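Local coordinates for protein purine nucleosidase, (IunH-1) (Sulfolobus solfataricus, PDB 3T8J) that is a purine nucleosidase of the nucleoside hydrolase family that holds a sodium ion beside its central mixed beta-sheet, at residues 9-13 / 79-84; 218-222 / 234-238. All coordinates share one frame; numbering follows the deposited sequence.

Interaction 1 (9-13 / 79-84). With NA (sodium ion), chain B.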
loop_
_atom_site.group_PDB
_atom_site.type_symbol
_atom_site.label_atom_id
_atom_site.label_comp_id
_atom_site.label_asym_id
_atom_site.label_seq_id
_atom_site.Cartn_x
_atom_site.Cartn_y
_atom_site.Cartn_z
ATOM N N ASP A 9 -24.775 -15.713 -3.353
ATOM C CA ASP A 9 -23.722 -16.730 -3.162
ATOM C C ASP A 9 -24.348 -17.814 -2.289
ATOM O O ASP A 9 -24.091 -17.921 -1.104
ATOM C CB ASP A 9 -22.397 -16.169 -2.584
ATOM C CG ASP A 9 -22.531 -15.435 -1.232
ATOM O OD1 ASP A 9 -21.536 -15.426 -0.466
ATOM O OD2 ASP A 9 -23.575 -14.796 -0.928
ATOM N N THR A 10 -25.251 -18.560 -2.909
ATOM C CA THR A 10 -26.425 -19.109 -2.216
ATOM C C THR A 10 -26.135 -20.018 -1.028
ATOM O O THR A 10 -25.636 -21.133 -1.203
ATOM C CB THR A 10 -27.281 -19.939 -3.193
ATOM O OG1 THR A 10 -27.289 -19.343 -4.512
ATOM C CG2 THR A 10 -28.713 -20.089 -2.653
ATOM N N ALA A 11 -26.468 -19.542 0.168
ATOM C CA ALA A 11 -26.450 -20.332 1.396
ATOM C C ALA A 11 -27.803 -20.088 2.120
ATOM O O ALA A 11 -28.760 -19.535 1.529
ATOM C CB ALA A 11 -25.230 -19.938 2.260
ATOM N N GLU A 12 -27.917 -20.491 3.380
ATOM C CA GLU A 12 -29.202 -20.462 4.084
ATOM C C GLU A 12 -29.956 -19.119 4.052
ATOM O O GLU A 12 -31.140 -19.078 3.728
ATOM C CB GLU A 12 -29.044 -20.995 5.521
ATOM C CG GLU A 12 -28.316 -20.062 6.544
ATOM C CD GLU A 12 -26.903 -19.652 6.144
ATOM O OE1 GLU A 12 -25.994 -20.522 6.263
ATOM O OE2 GLU A 12 -26.703 -18.473 5.727
ATOM N N ASP A 13 -29.253 -18.030 4.327
ATOM C CA ASP A 13 -29.934 -16.744 4.458
ATOM C C ASP A 13 -30.294 -16.169 3.086
ATOM O O ASP A 13 -31.196 -15.306 2.996
ATOM C CB ASP A 13 -29.103 -15.742 5.280
ATOM C CG ASP A 13 -29.935 -14.981 6.312
ATOM O OD1 ASP A 13 -30.835 -15.575 6.954
ATOM O OD2 ASP A 13 -29.674 -13.787 6.531
ATOM N N HIS A 79 -21.129 -22.417 6.870
ATOM C CA HIS A 79 -22.485 -22.688 6.335
ATOM C C HIS A 79 -22.770 -24.161 6.042
ATOM O O HIS A 79 -23.889 -24.497 5.664
ATOM C CB HIS A 79 -22.725 -21.896 5.032
ATOM C CG HIS A 79 -22.546 -20.419 5.178
ATOM N ND1 HIS A 79 -23.526 -19.601 5.704
ATOM C CD2 HIS A 79 -21.498 -19.613 4.885
ATOM C CE1 HIS A 79 -23.086 -18.354 5.731
ATOM N NE2 HIS A 79 -21.852 -18.334 5.249
ATOM N N GLY A 80 -21.781 -25.026 6.201
ATOM C CA GLY A 80 -21.873 -26.425 5.748
ATOM C C GLY A 80 -21.443 -26.588 4.299
ATOM O O GLY A 80 -21.458 -25.630 3.527
ATOM N N LYS A 81 -21.085 -27.816 3.904
ATOM C CA LYS A 81 -20.647 -28.052 2.520
ATOM C C LYS A 81 -21.680 -27.612 1.495
ATOM O O LYS A 81 -21.324 -27.143 0.405
ATOM C CB LYS A 81 -20.272 -29.526 2.272
ATOM C CG LYS A 81 -19.609 -29.749 0.885
ATOM C CD LYS A 81 -19.110 -31.194 0.720
ATOM C CE LYS A 81 -18.466 -31.449 -0.660
ATOM N NZ LYS A 81 -17.025 -31.049 -0.695
ATOM N N GLY A 82 -22.963 -27.762 1.821
ATOM C CA GLY A 82 -24.019 -27.449 0.885
ATOM C C GLY A 82 -24.622 -26.074 1.122
ATOM O O GLY A 82 -25.604 -25.706 0.482
ATOM N N GLY A 83 -24.080 -25.341 2.082
ATOM C CA GLY A 83 -24.569 -23.963 2.361
ATOM C C GLY A 83 -25.783 -23.899 3.286
ATOM O O GLY A 83 -26.163 -22.814 3.775
ATOM N N ILE A 84 -26.350 -25.065 3.587
ATOM C CA ILE A 84 -27.548 -25.218 4.406
ATOM C C ILE A 84 -27.309 -26.426 5.308
ATOM O O ILE A 84 -28.201 -27.243 5.546
ATOM C CB ILE A 84 -28.803 -25.391 3.515
ATOM C CG1 ILE A 84 -28.607 -26.513 2.480
ATOM C CG2 ILE A 84 -29.108 -24.084 2.808
ATOM C CD1 ILE A 84 -29.948 -27.068 1.946
HETATM NA NA NA B . -25.464 -13.738 -0.210
HETATM O O HOH W 1 -25.625 -22.913 6.792
HETATM O O HOH W 2 -25.252 -14.772 1.895
#

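Interaction 2 (218-222 / 234-238)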
loop_
_atom_site.group_PDB
_atom_site.type_symbol
_atom_site.label_atom_id
_atom_site.label_comp_id
_atom_site.label_asym_id
_atom_site.label_seq_id
_atom_site.Cartn_x
_atom_site.Cartn_y
_atom_site.Cartn_z
ATOM N N TYR A 218 -30.483 -23.984 9.224
ATOM C CA TYR A 218 -29.786 -23.060 10.141
ATOM C C TYR A 218 -29.012 -23.738 11.268
ATOM O O TYR A 218 -28.191 -23.097 11.914
ATOM C CB TYR A 218 -30.761 -22.005 10.732
ATOM C CG TYR A 218 -31.066 -20.887 9.749
ATOM C CD1 TYR A 218 -32.052 -21.049 8.780
ATOM C CD2 TYR A 218 -30.347 -19.685 9.755
ATOM C CE1 TYR A 218 -32.324 -20.064 7.849
ATOM C CE2 TYR A 218 -30.623 -18.690 8.825
ATOM C CZ TYR A 218 -31.608 -18.888 7.867
ATOM O OH TYR A 218 -31.919 -17.912 6.921
ATOM N N LEU A 219 -29.220 -25.030 11.491
ATOM C CA LEU A 219 -28.568 -25.686 12.622
ATOM C C LEU A 219 -27.046 -25.546 12.605
ATOM O O LEU A 219 -26.448 -25.201 13.628
ATOM C CB LEU A 219 -28.944 -27.162 12.702
ATOM C CG LEU A 219 -28.418 -27.870 13.956
ATOM C CD1 LEU A 219 -28.746 -27.075 15.230
ATOM C CD2 LEU A 219 -28.988 -29.254 14.024
ATOM N N HIS A 220 -26.411 -25.850 11.473
ATOM C CA HIS A 220 -24.933 -25.793 11.386
ATOM C C HIS A 220 -24.438 -24.364 11.593
ATOM O O HIS A 220 -23.510 -24.140 12.356
ATOM C CB HIS A 220 -24.435 -26.360 10.032
ATOM C CG HIS A 220 -22.945 -26.300 9.847
ATOM N ND1 HIS A 220 -22.146 -27.421 9.789
ATOM C CD2 HIS A 220 -22.111 -25.241 9.683
ATOM C CE1 HIS A 220 -20.882 -27.060 9.632
ATOM N NE2 HIS A 220 -20.838 -25.737 9.558
ATOM N N TYR A 221 -25.072 -23.411 10.903
ATOM C CA TYR A 221 -24.727 -21.992 11.000
ATOM C C TYR A 221 -24.883 -21.455 12.416
ATOM O O TYR A 221 -24.040 -20.689 12.897
ATOM C CB TYR A 221 -25.630 -21.204 10.055
ATOM C CG TYR A 221 -25.356 -19.722 9.876
ATOM C CD1 TYR A 221 -24.116 -19.272 9.478
ATOM C CD2 TYR A 221 -26.388 -18.781 10.008
ATOM C CE1 TYR A 221 -23.889 -17.904 9.240
ATOM C CE2 TYR A 221 -26.163 -17.424 9.759
ATOM C CZ TYR A 221 -24.915 -17.007 9.389
ATOM O OH TYR A 221 -24.672 -15.663 9.137
ATOM N N ARG A 222 -25.951 -21.860 13.093
ATOM C CA ARG A 222 -26.166 -21.453 14.479
ATOM C C ARG A 222 -25.061 -21.962 15.425
ATOM O O ARG A 222 -24.529 -21.209 16.267
ATOM C CB ARG A 222 -27.543 -21.919 14.942
ATOM C CG ARG A 222 -27.920 -21.490 16.349
ATOM C CD ARG A 222 -29.319 -21.982 16.732
ATOM N NE ARG A 222 -29.729 -21.467 18.049
ATOM C CZ ARG A 222 -30.246 -20.252 18.267
ATOM N NH1 ARG A 222 -30.446 -19.392 17.272
ATOM N NH2 ARG A 222 -30.560 -19.880 19.500
ATOM N N HIS A 234 -27.985 -17.096 16.305
ATOM C CA HIS A 234 -27.493 -16.933 14.945
ATOM C C HIS A 234 -28.018 -15.620 14.380
ATOM O O HIS A 234 -29.081 -15.134 14.787
ATOM C CB HIS A 234 -27.833 -18.109 14.026
ATOM C CG HIS A 234 -29.284 -18.255 13.700
ATOM N ND1 HIS A 234 -30.123 -19.108 14.383
ATOM C CD2 HIS A 234 -30.029 -17.703 12.715
ATOM C CE1 HIS A 234 -31.332 -19.052 13.847
ATOM N NE2 HIS A 234 -31.303 -18.198 12.841
ATOM N N PRO A 235 -27.257 -15.041 13.456
ATOM C CA PRO A 235 -27.691 -13.788 12.849
ATOM C C PRO A 235 -28.452 -13.996 11.535
ATOM O O PRO A 235 -28.421 -15.084 10.959
ATOM C CB PRO A 235 -26.371 -13.086 12.594
ATOM C CG PRO A 235 -25.452 -14.187 12.208
ATOM C CD PRO A 235 -25.871 -15.372 13.057
ATOM N N HIS A 236 -29.106 -12.925 11.064
ATOM C CA HIS A 236 -29.867 -12.910 9.806
ATOM C C HIS A 236 -29.408 -11.718 8.940
ATOM O O HIS A 236 -30.180 -10.786 8.684
ATOM C CB HIS A 236 -31.369 -12.793 10.106
ATOM C CG HIS A 236 -32.077 -14.104 10.292
ATOM N ND1 HIS A 236 -32.072 -15.101 9.337
ATOM C CD2 HIS A 236 -32.893 -14.545 11.287
ATOM C CE1 HIS A 236 -32.821 -16.111 9.749
ATOM N NE2 HIS A 236 -33.329 -15.802 10.931
ATOM N N PRO A 237 -28.145 -11.736 8.486
ATOM C CA PRO A 237 -27.645 -10.582 7.740
ATOM C C PRO A 237 -28.471 -10.270 6.493
ATOM O O PRO A 237 -28.855 -9.101 6.252
ATOM C CB PRO A 237 -26.196 -10.979 7.386
ATOM C CG PRO A 237 -26.173 -12.467 7.457
ATOM C CD PRO A 237 -27.161 -12.831 8.552
ATOM N N ASP A 238 -28.729 -11.279 5.672
ATOM C CA ASP A 238 -29.457 -11.082 4.412
ATOM C C ASP A 238 -30.959 -10.921 4.626
ATOM O O ASP A 238 -31.594 -10.087 3.975
ATOM C CB ASP A 238 -29.157 -12.250 3.462
ATOM C CG ASP A 238 -27.676 -12.470 3.284
ATOM O OD1 ASP A 238 -26.894 -11.486 3.311
ATOM O OD2 ASP A 238 -27.249 -13.641 3.137
#

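Interaction 1 (9-13 / 79-84)
Glu12 and His79 meet in a His-carboxylate hydrogen bond, made where the loop after strand 3-8 enters helix 12-23 in this nucleoside hydrolase fold. ND1 of His79 donates to the syn lone pair of Glu12 OE1 at 2.7 Å, in the ring plane and nearly straight (170°). Carboxylate and imidazole are close to coplanar, and the methyl of Ala11 lies over one ring face as a CH-pi contact, CB 4.2 Å from the ring centroid. Alongside, the backbones touch: Glu12 N gives a weak bond to Gly83 O, while Ile84 CG2 packs on Glu12 CA and N.

The second shell holds the carboxylate. With CG of Glu12 between its backbone N and carbonyl carbon (chi1 73°) and the chain bent at chi2, the acid folds back over its helix start, and Asp13 N donates to OE2 on the anti side, tilted 33° from the carboxylate plane. Water 1 bridges Glu12 OE1 and His79 O. A type I turn from Gly80 to Gly83 presents the Gly83 carbonyl to the helix start. Three residues before Glu12, Asp9 belongs to the sodium site with Asp14, Ile121 and Ser122; its OD2 lies 2.3 Å from the sodium ion.

Interaction 2 (218-222 / 234-238)
Arg222 reaches across to His234 from helix 209-227, the two side chains crossing at about a right angle in a helix-to-loop contact just ahead of helix 237-246. Its CB lies against His234 CB at 3.9 Å, and CG and CD then run past His234 ND1. The chain leaves the helix with CG anti to the backbone N (chi1 -177°) and stays extended to NE, which sets the guanidinium beside the imidazole. There NH1 donates to His234 ND1 at 2.9 Å; the nitrogen acceptor lies in the guanidinium plane, although NH1 itself is tilted 34° from the histidine plane. NH1 also bonds Val195 O, and NH2 forms a salt bridge with Asp197, fixing the rotation of the group.

One helical turn back, Tyr218 joins His234 and His236 in an aromatic cluster. Its CD2 is 3.6 Å from His234 NE2, with the two rings oblique, while its phenol end meets the edge of His236, OH lying 3.5 Å from CE1. The polar ends have outside partners: Asp13 OD1 takes bonds from Tyr218 OH and His236 ND1, and Tyr214 OH bonds NE2 of both histidines. Tyr221 brings its ring edge to Pro235 O and its OH to within 3.5 Å of Pro235 CG. Pro235 O is buried without a polar partner.

The prolines also pack on helix 187-190, Tyr218 rests on helix 12-23, and Pro237 touches strand 141-147, so this contact between helix 209-227 and the start of helix 237-246 is flanked by two further helices and a strand of the central sheet.

In the fold
Interactions 1 and 2 illustrate how distant parts of a chain converge on one end of a helix. They follow each other in series, the first closing at residue 84 and the second opening at 218, yet their centres lie about 10 Å apart on the same side of the chain's centre. Helix 12-23 is the shared element: Asp13, beside Glu12, faces both segments of interaction 2, and its OD2 lies 2.8 Å from Asp238 N at the start of helix 237-246. Helix 209-227 also packs on Glu12 and Ile84. Thus the loop carrying sodium-binding Asp9 is tied through neighbouring residues to helices 209-227 and 237-246.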